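Local coordinates for probable arabinosyltransferase B (Mycobacterium tuberculosis H37Rv, PDB 7BVF), which polymerises arabinose into the arabinan of cell-wall arabinogalactan as a membrane-embedded arabinosyltransferase, at residues Q121-T126 with V135-V140; G96-T101 with L114-S119; S142-R147 with V162-P167. One frame throughout, in Å; residues are numbered along the deposited sequence.

Contact 1: Q121-T126 with V135-V140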
ATOM      1  N   GLN A 121       1.532  49.711  20.685  1.00 57.97           N
ATOM      2  CA  GLN A 121       0.148  50.051  20.958  1.00 57.97           C
ATOM      3  C   GLN A 121      -0.444  49.305  22.146  1.00 57.97           C
ATOM      4  O   GLN A 121      -1.448  49.767  22.698  1.00 57.97           O
ATOM      5  CB  GLN A 121      -0.718  49.786  19.714  1.00 57.97           C
ATOM      6  CG  GLN A 121      -2.160  50.264  19.813  1.00 57.97           C
ATOM      7  CD  GLN A 121      -2.273  51.775  19.864  1.00 57.97           C
ATOM      8  OE1 GLN A 121      -1.581  52.484  19.135  1.00 57.97           O
ATOM      9  NE2 GLN A 121      -3.147  52.275  20.730  1.00 57.97           N
ATOM     10  N   ARG A 122       0.162  48.203  22.582  1.00 48.41           N
ATOM     11  CA  ARG A 122      -0.467  47.389  23.612  1.00 48.41           C
ATOM     12  C   ARG A 122       0.536  46.399  24.186  1.00 48.41           C
ATOM     13  O   ARG A 122       1.473  45.975  23.502  1.00 48.41           O
ATOM     14  CB  ARG A 122      -1.675  46.635  23.051  1.00 48.41           C
ATOM     15  CG  ARG A 122      -1.312  45.678  21.940  1.00 48.41           C
ATOM     16  CD  ARG A 122      -2.540  45.073  21.294  1.00 48.41           C
ATOM     17  NE  ARG A 122      -2.175  44.165  20.210  1.00 48.41           N
ATOM     18  CZ  ARG A 122      -1.924  44.552  18.963  1.00 48.41           C
ATOM     19  NH1 ARG A 122      -2.002  45.834  18.634  1.00 48.41           N
ATOM     20  NH2 ARG A 122      -1.596  43.658  18.044  1.00 48.41           N
ATOM     21  N   VAL A 123       0.311  46.031  25.447  1.00 41.61           N
ATOM     22  CA  VAL A 123       1.018  44.939  26.101  1.00 41.61           C
ATOM     23  C   VAL A 123       0.167  43.689  25.962  1.00 41.61           C
ATOM     24  O   VAL A 123      -1.061  43.756  26.053  1.00 41.61           O
ATOM     25  CB  VAL A 123       1.281  45.268  27.580  1.00 41.61           C
ATOM     26  CG1 VAL A 123       2.096  44.176  28.233  1.00 41.61           C
ATOM     27  CG2 VAL A 123       1.972  46.607  27.710  1.00 41.61           C
ATOM     28  N   ASP A 124       0.799  42.546  25.720  1.00 38.41           N
ATOM     29  CA  ASP A 124       0.031  41.315  25.636  1.00 38.41           C
ATOM     30  C   ASP A 124       0.904  40.103  25.924  1.00 38.41           C
ATOM     31  O   ASP A 124       2.026  39.981  25.414  1.00 38.41           O
ATOM     32  CB  ASP A 124      -0.661  41.172  24.277  1.00 38.41           C
ATOM     33  CG  ASP A 124       0.261  41.445  23.128  1.00 38.41           C
ATOM     34  OD1 ASP A 124       1.374  41.932  23.387  1.00 38.41           O
ATOM     35  OD2 ASP A 124      -0.122  41.173  21.971  1.00 38.41           O
ATOM     36  N   VAL A 125       0.354  39.220  26.754  1.00 31.98           N
ATOM     37  CA  VAL A 125       0.932  37.918  27.052  1.00 31.98           C
ATOM     38  C   VAL A 125       0.292  36.899  26.123  1.00 31.98           C
ATOM     39  O   VAL A 125      -0.934  36.726  26.129  1.00 31.98           O
ATOM     40  CB  VAL A 125       0.703  37.531  28.519  1.00 31.98           C
ATOM     41  CG1 VAL A 125       1.411  36.236  28.827  1.00 31.98           C
ATOM     42  CG2 VAL A 125       1.165  38.638  29.439  1.00 31.98           C
ATOM     43  N   THR A 126       1.126  36.223  25.341  1.00 29.79           N
ATOM     44  CA  THR A 126       0.717  35.255  24.337  1.00 29.79           C
ATOM     45  C   THR A 126       1.214  33.870  24.737  1.00 29.79           C
ATOM     46  O   THR A 126       1.949  33.702  25.710  1.00 29.79           O
ATOM     47  CB  THR A 126       1.267  35.654  22.961  1.00 29.79           C
ATOM     48  OG1 THR A 126       1.250  37.080  22.840  1.00 29.79           O
ATOM     49  CG2 THR A 126       0.417  35.082  21.841  1.00 29.79           C
ATOM     50  N   VAL A 135      -3.743  44.168  26.987  1.00 47.39           N
ATOM     51  CA  VAL A 135      -4.180  45.415  27.609  1.00 47.39           C
ATOM     52  C   VAL A 135      -3.530  46.589  26.883  1.00 47.39           C
ATOM     53  O   VAL A 135      -2.321  46.553  26.612  1.00 47.39           O
ATOM     54  CB  VAL A 135      -3.842  45.436  29.109  1.00 47.39           C
ATOM     55  CG1 VAL A 135      -4.047  46.819  29.684  1.00 47.39           C
ATOM     56  CG2 VAL A 135      -4.695  44.440  29.857  1.00 47.39           C
ATOM     57  N   PRO A 136      -4.283  47.635  26.540  1.00 54.11           N
ATOM     58  CA  PRO A 136      -3.668  48.824  25.938  1.00 54.11           C
ATOM     59  C   PRO A 136      -2.561  49.390  26.814  1.00 54.11           C
ATOM     60  O   PRO A 136      -2.624  49.349  28.044  1.00 54.11           O
ATOM     61  CB  PRO A 136      -4.839  49.807  25.810  1.00 54.11           C
ATOM     62  CG  PRO A 136      -5.943  49.231  26.646  1.00 54.11           C
ATOM     63  CD  PRO A 136      -5.747  47.756  26.613  1.00 54.11           C
ATOM     64  N   ARG A 137      -1.533  49.931  26.156  1.00 59.49           N
ATOM     65  CA  ARG A 137      -0.318  50.312  26.865  1.00 59.49           C
ATOM     66  C   ARG A 137      -0.515  51.557  27.718  1.00 59.49           C
ATOM     67  O   ARG A 137       0.101  51.678  28.784  1.00 59.49           O
ATOM     68  CB  ARG A 137       0.822  50.526  25.874  1.00 59.49           C
ATOM     69  CG  ARG A 137       2.159  50.759  26.543  1.00 59.49           C
ATOM     70  CD  ARG A 137       3.286  50.851  25.540  1.00 59.49           C
ATOM     71  NE  ARG A 137       4.553  51.146  26.198  1.00 59.49           N
ATOM     72  CZ  ARG A 137       5.708  51.286  25.561  1.00 59.49           C
ATOM     73  NH1 ARG A 137       5.756  51.154  24.243  1.00 59.49           N
ATOM     74  NH2 ARG A 137       6.814  51.554  26.240  1.00 59.49           N
ATOM     75  N   GLU A 138      -1.354  52.493  27.273  1.00 62.72           N
ATOM     76  CA  GLU A 138      -1.593  53.699  28.055  1.00 62.72           C
ATOM     77  C   GLU A 138      -2.315  53.417  29.364  1.00 62.72           C
ATOM     78  O   GLU A 138      -2.436  54.326  30.191  1.00 62.72           O
ATOM     79  CB  GLU A 138      -2.392  54.715  27.236  1.00 62.72           C
ATOM     80  CG  GLU A 138      -3.826  54.302  26.951  1.00 62.72           C
ATOM     81  CD  GLU A 138      -3.961  53.496  25.675  1.00 62.72           C
ATOM     82  OE1 GLU A 138      -2.928  53.038  25.144  1.00 62.72           O
ATOM     83  OE2 GLU A 138      -5.103  53.313  25.205  1.00 62.72           O
ATOM     84  N   GLN A 139      -2.795  52.192  29.572  1.00 60.60           N
ATOM     85  CA  GLN A 139      -3.392  51.812  30.843  1.00 60.60           C
ATOM     86  C   GLN A 139      -2.369  51.205  31.794  1.00 60.60           C
ATOM     87  O   GLN A 139      -2.375  51.519  32.988  1.00 60.60           O
ATOM     88  CB  GLN A 139      -4.542  50.830  30.615  1.00 60.60           C
ATOM     89  CG  GLN A 139      -5.500  50.738  31.784  1.00 60.60           C
ATOM     90  CD  GLN A 139      -6.682  49.838  31.502  1.00 60.60           C
ATOM     91  OE1 GLN A 139      -6.765  49.216  30.444  1.00 60.60           O
ATOM     92  NE2 GLN A 139      -7.605  49.760  32.452  1.00 60.60           N
ATOM     93  N   VAL A 140      -1.485  50.340  31.291  1.00 60.96           N
ATOM     94  CA  VAL A 140      -0.441  49.790  32.149  1.00 60.96           C
ATOM     95  C   VAL A 140       0.582  50.859  32.495  1.00 60.96           C
ATOM     96  O   VAL A 140       1.239  50.781  33.539  1.00 60.96           O
ATOM     97  CB  VAL A 140       0.226  48.565  31.496  1.00 60.96           C
ATOM     98  CG1 VAL A 140      -0.820  47.570  31.045  1.00 60.96           C
ATOM     99  CG2 VAL A 140       1.102  48.983  30.334  1.00 60.96           C
TER
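Val123 and Val135 form an antiparallel hydrogen-bonded pair, with Val123 N to Val135 O and Val135 N to Val123 O both at 2.9 Å, while Arg122 and Pro136 make the next, non-hydrogen-bonded pair. The second of the two bonds is the straighter, its N-H...O angle 173° against 145° for the first. Past the bridge one more bond follows, a weak one from Arg137 N to Gln121 O at 3.5 Å. Pro136 stands at the N-cap of the short helix 137-140, so the second strand passes directly into a helical turn.

The two valines of the bridged pair direct their side chains to the same face of the sheet. There the CG2 methyl of Val123 meets CG2 of Val140 at 3.6 Å, the two side chains crossing obliquely. Val123 has CG1 anti to its backbone N (chi1 -176°), and it is the other branch, beside the N, that faces the helix. Arg137 adds its aliphatic stem, with CG 4.3 Å from Val123 CG2. At the bridge itself Arg122 CB rests 3.6 Å from Val135 O, but its extended chain carries the guanidinium away, and NH2 donates to the backbone of another protein's chain. Arg137 likewise leads outward, NH2 making a weak bond to Pro92 O.

Together the segments form the open end of the beta hairpin 122-126/131-136, with helix 137-140 following Pro136 and bringing Val140 against Val123. The face bearing Val123 and Val135 is covered by loop residues, Val118 against Val123 and Phe161 against Val135. The outer edge of strand 122-126 is bonded through its backbone to the loop segment 114-119, while strand 131-136 continues the hairpin on the opposite edge.

Contact 2: G96-T101 with L114-S119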
ATOM      1  N   GLY A  96       9.713  45.855  21.579  1.00 44.71           N
ATOM      2  CA  GLY A  96      10.558  45.017  22.396  1.00 44.71           C
ATOM      3  C   GLY A  96       9.832  43.784  22.907  1.00 44.71           C
ATOM      4  O   GLY A  96       8.606  43.701  22.924  1.00 44.71           O
ATOM      5  N   VAL A  97      10.623  42.801  23.327  1.00 37.38           N
ATOM      6  CA  VAL A  97      10.122  41.554  23.892  1.00 37.38           C
ATOM      7  C   VAL A  97      10.704  41.460  25.293  1.00 37.38           C
ATOM      8  O   VAL A  97      11.829  40.983  25.477  1.00 37.38           O
ATOM      9  CB  VAL A  97      10.505  40.337  23.044  1.00 37.38           C
ATOM     10  CG1 VAL A  97      10.081  39.055  23.727  1.00 37.38           C
ATOM     11  CG2 VAL A  97       9.878  40.435  21.672  1.00 37.38           C
ATOM     12  N   VAL A  98       9.944  41.917  26.290  1.00 35.99           N
ATOM     13  CA  VAL A  98      10.473  41.999  27.648  1.00 35.99           C
ATOM     14  C   VAL A  98      10.841  40.621  28.172  1.00 35.99           C
ATOM     15  O   VAL A  98      11.738  40.487  29.012  1.00 35.99           O
ATOM     16  CB  VAL A  98       9.457  42.703  28.569  1.00 35.99           C
ATOM     17  CG1 VAL A  98       8.141  41.975  28.550  1.00 35.99           C
ATOM     18  CG2 VAL A  98       9.987  42.798  29.983  1.00 35.99           C
ATOM     19  N   LEU A  99      10.191  39.576  27.671  1.00 30.54           N
ATOM     20  CA  LEU A  99      10.425  38.238  28.191  1.00 30.54           C
ATOM     21  C   LEU A  99       9.947  37.228  27.165  1.00 30.54           C
ATOM     22  O   LEU A  99       8.782  37.251  26.766  1.00 30.54           O
ATOM     23  CB  LEU A  99       9.698  38.046  29.524  1.00 30.54           C
ATOM     24  CG  LEU A  99       9.990  36.824  30.386  1.00 30.54           C
ATOM     25  CD1 LEU A  99       9.737  37.192  31.829  1.00 30.54           C
ATOM     26  CD2 LEU A  99       9.129  35.643  29.986  1.00 30.54           C
ATOM     27  N   GLY A 100      10.849  36.351  26.739  1.00 24.88           N
ATOM     28  CA  GLY A 100      10.510  35.284  25.825  1.00 24.88           C
ATOM     29  C   GLY A 100      11.022  33.956  26.346  1.00 24.88           C
ATOM     30  O   GLY A 100      11.699  33.886  27.371  1.00 24.88           O
ATOM     31  N   THR A 101      10.674  32.913  25.622  1.00 22.03           N
ATOM     32  CA  THR A 101      11.098  31.564  25.950  1.00 22.03           C
ATOM     33  C   THR A 101      11.930  30.923  24.851  1.00 22.03           C
ATOM     34  O   THR A 101      12.861  30.169  25.151  1.00 22.03           O
ATOM     35  CB  THR A 101       9.863  30.707  26.261  1.00 22.03           C
ATOM     36  OG1 THR A 101       9.407  30.990  27.588  1.00 22.03           O
ATOM     37  CG2 THR A 101      10.160  29.267  26.150  1.00 22.03           C
ATOM     38  N   LEU A 114       6.240  31.229  24.800  1.00 23.53           N
ATOM     39  CA  LEU A 114       5.501  32.225  25.560  1.00 23.53           C
ATOM     40  C   LEU A 114       6.191  33.571  25.418  1.00 23.53           C
ATOM     41  O   LEU A 114       7.413  33.658  25.557  1.00 23.53           O
ATOM     42  CB  LEU A 114       5.409  31.823  27.032  1.00 23.53           C
ATOM     43  CG  LEU A 114       4.634  32.730  27.979  1.00 23.53           C
ATOM     44  CD1 LEU A 114       3.816  31.886  28.919  1.00 23.53           C
ATOM     45  CD2 LEU A 114       5.582  33.612  28.758  1.00 23.53           C
ATOM     46  N   PHE A 115       5.410  34.614  25.148  1.00 26.90           N
ATOM     47  CA  PHE A 115       5.938  35.955  24.963  1.00 26.90           C
ATOM     48  C   PHE A 115       5.108  36.957  25.751  1.00 26.90           C
ATOM     49  O   PHE A 115       3.916  36.754  25.982  1.00 26.90           O
ATOM     50  CB  PHE A 115       5.965  36.340  23.486  1.00 26.90           C
ATOM     51  CG  PHE A 115       6.911  35.516  22.667  1.00 26.90           C
ATOM     52  CD1 PHE A 115       8.256  35.820  22.629  1.00 26.90           C
ATOM     53  CD2 PHE A 115       6.459  34.437  21.941  1.00 26.90           C
ATOM     54  CE1 PHE A 115       9.127  35.060  21.883  1.00 26.90           C
ATOM     55  CE2 PHE A 115       7.330  33.681  21.194  1.00 26.90           C
ATOM     56  CZ  PHE A 115       8.661  33.991  21.166  1.00 26.90           C
ATOM     57  N   VAL A 116       5.758  38.045  26.156  1.00 31.38           N
ATOM     58  CA  VAL A 116       5.167  39.086  26.992  1.00 31.38           C
ATOM     59  C   VAL A 116       5.242  40.414  26.247  1.00 31.38           C
ATOM     60  O   VAL A 116       5.559  41.454  26.831  1.00 31.38           O
ATOM     61  CB  VAL A 116       5.852  39.158  28.369  1.00 31.38           C
ATOM     62  CG1 VAL A 116       5.019  39.962  29.348  1.00 31.38           C
ATOM     63  CG2 VAL A 116       6.068  37.765  28.915  1.00 31.38           C
ATOM     64  N   VAL A 117       4.976  40.380  24.939  1.00 36.17           N
ATOM     65  CA  VAL A 117       5.390  41.470  24.057  1.00 36.17           C
ATOM     66  C   VAL A 117       4.699  42.781  24.429  1.00 36.17           C
ATOM     67  O   VAL A 117       3.581  42.802  24.953  1.00 36.17           O
ATOM     68  CB  VAL A 117       5.142  41.097  22.585  1.00 36.17           C
ATOM     69  CG1 VAL A 117       6.222  40.160  22.106  1.00 36.17           C
ATOM     70  CG2 VAL A 117       3.811  40.415  22.437  1.00 36.17           C
ATOM     71  N   VAL A 118       5.398  43.888  24.178  1.00 42.56           N
ATOM     72  CA  VAL A 118       5.052  45.207  24.704  1.00 42.56           C
ATOM     73  C   VAL A 118       4.870  46.189  23.552  1.00 42.56           C
ATOM     74  O   VAL A 118       5.350  47.325  23.612  1.00 42.56           O
ATOM     75  CB  VAL A 118       6.113  45.704  25.704  1.00 42.56           C
ATOM     76  CG1 VAL A 118       5.600  46.897  26.495  1.00 42.56           C
ATOM     77  CG2 VAL A 118       6.503  44.594  26.651  1.00 42.56           C
ATOM     78  N   SER A 119       4.229  45.741  22.473  1.00 51.13           N
ATOM     79  CA  SER A 119       4.274  46.470  21.212  1.00 51.13           C
ATOM     80  C   SER A 119       3.765  47.901  21.378  1.00 51.13           C
ATOM     81  O   SER A 119       3.073  48.241  22.341  1.00 51.13           O
ATOM     82  CB  SER A 119       3.451  45.751  20.145  1.00 51.13           C
ATOM     83  OG  SER A 119       2.072  45.792  20.452  1.00 51.13           O
TER
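Val97 and Val117 lie side by side and point the same way, CG2 of the first 3.7 Å from CG1 of the second, where two irregular, nearly antiparallel segments run past each other in the concanavalin-like domain. The other branch of Val97, CG1, is anti to the backbone N (chi1 175°) and comes to the edge of the Phe115 ring, near its plane, at 3.9 Å from CD1. Gly100 CA lies oblique to that ring, also 3.9 Å from Phe115 CD1. Lys104 makes a cation-pi contact with the ring.

Val98 turns its side chain to the other segment and, through CG1, reaches two valines: Val116 CB and Val118 CG2, each at 3.6 Å. Leu99 meets Val116 from the next position, with its CB against the CG2 branch at 3.7 Å. Further along, Leu99 CD2 and Leu114 CD2 meet more loosely, and Thr101 sets OG1 near the CB of Leu114. Most of these residues are buried: Val98 also touches Val87 of helix 85-89, and Leu99 and Leu114 touch Ala81 and Phe79 of strand 78-81.

Two weak hydrogen bonds cross between the backbones, and Gly100 CA makes a CA-H...O contact with Leu114 O. Of the two, the bond from Val118 N to Gly96 O (3.4 Å, 160°) is the straighter; Val116 N reaches Leu99 O at 3.2 Å along a more bent path of 131°.

Contact 3: S142-R147 with V162-P167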
ATOM      1  N   SER A 142       0.616  53.604  34.060  1.00 67.03           N
ATOM      2  CA  SER A 142      -0.168  54.380  35.010  1.00 67.03           C
ATOM      3  C   SER A 142       0.220  53.943  36.414  1.00 67.03           C
ATOM      4  O   SER A 142       0.723  52.829  36.603  1.00 67.03           O
ATOM      5  CB  SER A 142      -1.676  54.185  34.778  1.00 67.03           C
ATOM      6  OG  SER A 142      -2.038  54.493  33.444  1.00 67.03           O
ATOM      7  N   PRO A 143      -0.000  54.794  37.422  1.00 70.09           N
ATOM      8  CA  PRO A 143       0.382  54.428  38.795  1.00 70.09           C
ATOM      9  C   PRO A 143      -0.431  53.284  39.384  1.00 70.09           C
ATOM     10  O   PRO A 143      -0.252  52.938  40.556  1.00 70.09           O
ATOM     11  CB  PRO A 143       0.150  55.728  39.579  1.00 70.09           C
ATOM     12  CG  PRO A 143       0.173  56.806  38.553  1.00 70.09           C
ATOM     13  CD  PRO A 143      -0.424  56.200  37.328  1.00 70.09           C
ATOM     14  N   GLN A 144      -1.329  52.693  38.597  1.00 69.13           N
ATOM     15  CA  GLN A 144      -2.192  51.629  39.096  1.00 69.13           C
ATOM     16  C   GLN A 144      -1.538  50.253  39.001  1.00 69.13           C
ATOM     17  O   GLN A 144      -1.465  49.533  40.000  1.00 69.13           O
ATOM     18  CB  GLN A 144      -3.520  51.637  38.334  1.00 69.13           C
ATOM     19  CG  GLN A 144      -4.146  53.012  38.200  1.00 69.13           C
ATOM     20  CD  GLN A 144      -5.600  52.951  37.780  1.00 69.13           C
ATOM     21  OE1 GLN A 144      -6.017  52.031  37.079  1.00 69.13           O
ATOM     22  NE2 GLN A 144      -6.381  53.936  38.210  1.00 69.13           N
ATOM     23  N   CYS A 145      -1.064  49.876  37.814  1.00 63.24           N
ATOM     24  CA  CYS A 145      -0.498  48.548  37.619  1.00 63.24           C
ATOM     25  C   CYS A 145       0.750  48.359  38.473  1.00 63.24           C
ATOM     26  O   CYS A 145       1.454  49.316  38.803  1.00 63.24           O
ATOM     27  CB  CYS A 145      -0.165  48.326  36.145  1.00 63.24           C
ATOM     28  SG  CYS A 145       0.570  46.720  35.783  1.00 63.24           S
ATOM     29  N   GLN A 146       1.018  47.109  38.842  1.00 55.21           N
ATOM     30  CA  GLN A 146       2.177  46.825  39.684  1.00 55.21           C
ATOM     31  C   GLN A 146       3.080  45.728  39.140  1.00 55.21           C
ATOM     32  O   GLN A 146       4.300  45.840  39.268  1.00 55.21           O
ATOM     33  CB  GLN A 146       1.714  46.461  41.100  1.00 55.21           C
ATOM     34  CG  GLN A 146       0.920  47.558  41.783  1.00 55.21           C
ATOM     35  CD  GLN A 146       0.741  47.313  43.264  1.00 55.21           C
ATOM     36  OE1 GLN A 146      -0.381  47.248  43.763  1.00 55.21           O
ATOM     37  NE2 GLN A 146       1.852  47.180  43.978  1.00 55.21           N
ATOM     38  N   ARG A 147       2.524  44.679  38.538  1.00 43.59           N
ATOM     39  CA  ARG A 147       3.334  43.585  38.011  1.00 43.59           C
ATOM     40  C   ARG A 147       2.468  42.725  37.103  1.00 43.59           C
ATOM     41  O   ARG A 147       1.260  42.939  36.985  1.00 43.59           O
ATOM     42  CB  ARG A 147       3.947  42.746  39.133  1.00 43.59           C
ATOM     43  CG  ARG A 147       3.017  42.470  40.287  1.00 43.59           C
ATOM     44  CD  ARG A 147       3.775  41.874  41.453  1.00 43.59           C
ATOM     45  NE  ARG A 147       2.879  41.312  42.456  1.00 43.59           N
ATOM     46  CZ  ARG A 147       2.377  42.000  43.475  1.00 43.59           C
ATOM     47  NH1 ARG A 147       1.568  41.408  44.342  1.00 43.59           N
ATOM     48  NH2 ARG A 147       2.684  43.280  43.627  1.00 43.59           N
ATOM     49  N   VAL A 162      -1.803  42.378  37.955  1.00 47.25           N
ATOM     50  CA  VAL A 162      -2.130  43.008  39.231  1.00 47.25           C
ATOM     51  C   VAL A 162      -2.322  44.508  39.029  1.00 47.25           C
ATOM     52  O   VAL A 162      -1.817  45.107  38.074  1.00 47.25           O
ATOM     53  CB  VAL A 162      -1.040  42.715  40.275  1.00 47.25           C
ATOM     54  CG1 VAL A 162      -1.497  43.101  41.668  1.00 47.25           C
ATOM     55  CG2 VAL A 162      -0.673  41.250  40.243  1.00 47.25           C
ATOM     56  N   GLY A 163      -3.076  45.122  39.937  1.00 56.11           N
ATOM     57  CA  GLY A 163      -3.356  46.537  39.813  1.00 56.11           C
ATOM     58  C   GLY A 163      -4.663  46.825  39.106  1.00 56.11           C
ATOM     59  O   GLY A 163      -5.726  46.838  39.732  1.00 56.11           O
ATOM     60  N   LEU A 164      -4.582  47.072  37.798  1.00 59.87           N
ATOM     61  CA  LEU A 164      -5.714  47.445  36.957  1.00 59.87           C
ATOM     62  C   LEU A 164      -6.928  46.545  37.158  1.00 59.87           C
ATOM     63  O   LEU A 164      -6.793  45.383  37.554  1.00 59.87           O
ATOM     64  CB  LEU A 164      -5.301  47.416  35.485  1.00 59.87           C
ATOM     65  CG  LEU A 164      -3.925  47.964  35.113  1.00 59.87           C
ATOM     66  CD1 LEU A 164      -3.620  47.637  33.668  1.00 59.87           C
ATOM     67  CD2 LEU A 164      -3.870  49.459  35.347  1.00 59.87           C
ATOM     68  N   LYS A 165      -8.117  47.075  36.883  1.00 67.26           N
ATOM     69  CA  LYS A 165      -9.367  46.360  37.084  1.00 67.26           C
ATOM     70  C   LYS A 165     -10.117  46.224  35.768  1.00 67.26           C
ATOM     71  O   LYS A 165     -10.177  47.169  34.976  1.00 67.26           O
ATOM     72  CB  LYS A 165     -10.257  47.078  38.106  1.00 67.26           C
ATOM     73  CG  LYS A 165      -9.681  47.151  39.511  1.00 67.26           C
ATOM     74  CD  LYS A 165     -10.125  45.976  40.363  1.00 67.26           C
ATOM     75  CE  LYS A 165      -9.304  45.887  41.637  1.00 67.26           C
ATOM     76  NZ  LYS A 165      -8.812  47.223  42.070  1.00 67.26           N
ATOM     77  N   ASP A 166     -10.673  45.039  35.540  1.00 74.39           N
ATOM     78  CA  ASP A 166     -11.648  44.859  34.476  1.00 74.39           C
ATOM     79  C   ASP A 166     -12.792  45.849  34.685  1.00 74.39           C
ATOM     80  O   ASP A 166     -13.202  46.078  35.830  1.00 74.39           O
ATOM     81  CB  ASP A 166     -12.155  43.411  34.489  1.00 74.39           C
ATOM     82  CG  ASP A 166     -12.963  43.033  33.254  1.00 74.39           C
ATOM     83  OD1 ASP A 166     -12.755  41.913  32.744  1.00 74.39           O
ATOM     84  OD2 ASP A 166     -13.857  43.794  32.840  1.00 74.39           O
ATOM     85  N   PRO A 167     -13.305  46.478  33.606  1.00 79.39           N
ATOM     86  CA  PRO A 167     -14.339  47.515  33.741  1.00 79.39           C
ATOM     87  C   PRO A 167     -15.364  47.324  34.850  1.00 79.39           C
ATOM     88  O   PRO A 167     -15.658  48.282  35.571  1.00 79.39           O
ATOM     89  CB  PRO A 167     -15.015  47.485  32.364  1.00 79.39           C
ATOM     90  CG  PRO A 167     -13.933  46.962  31.410  1.00 79.39           C
ATOM     91  CD  PRO A 167     -12.761  46.468  32.238  1.00 79.39           C
TER
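Val162 and Arg147 are joined by the one backbone hydrogen bond of this contact, from Val162 N to Arg147 O at 3.3 Å; it is weak and bent, with an N-H...O angle of 133°. Neither segment is a regular strand or helix here. The closest CA pair is Cys145 and Gly163, 4.1 Å apart. With no side chain on Gly163 between them, its CA also makes a CA-H...O contact with Gln144 O at 3.5 Å. Cys145 SG lies 3.7 Å from Val162 O.

Apolar packing is carried by Leu164 and Val162. Leu164 has CG anti to the carbonyl carbon (chi1 -41°), and its end comes back toward the other segment. CG lies 3.9 Å from Cys145 CB, and the CD2 methyl sits against Gln144 CB at 3.7 Å, the Gln144 and Leu164 side chains crossing at about a right angle. On the other side of the glycine, Val162 turns its side chain to Arg147, setting CG2 3.9 Å from Arg147 CG. The same methyl lies over one face of the guanidinium.

The charged contact lies outside the pair: Arg147 NE forms a salt bridge with Glu149 OE2, and Val162 also touches Glu149. The arginine is therefore engaged at its NE by a carboxylate while one face of its guanidinium is lined by a methyl.

In the concanavalin-like domain both segments belong to the loops between helix 137-140 and strand 202-214. Leu164 reaches back to Gln139 of that helix and also touches Leu172. Just beyond the helix, Ser142 OG bonds to Gln139 O, and Ser142 O accepts a weak bond from NH1 of Arg89, the last residue of helix 85-89.

In the fold
All three contacts lie in the concanavalin-like domain and follow one another along the chain. Contact 1 is the middle piece: its centre is about 11 Å from those of contacts 2 and 3, while contacts 2 and 3 have centres about 19 Å apart and do not touch, their nearest atoms about 9 Å apart. Toward contact 2 the join is by backbone, Asp124 N to Val117 O and Thr126 N to Phe115 O, both 2.9 Å. Toward contact 3 it is apolar, Val140 CG1 meeting Leu164 CD1 at 3.8 Å. None contributes a residue to the ethambutol pocket, which is lined by residues such as Asp299 and Trp988, or to the calcium site.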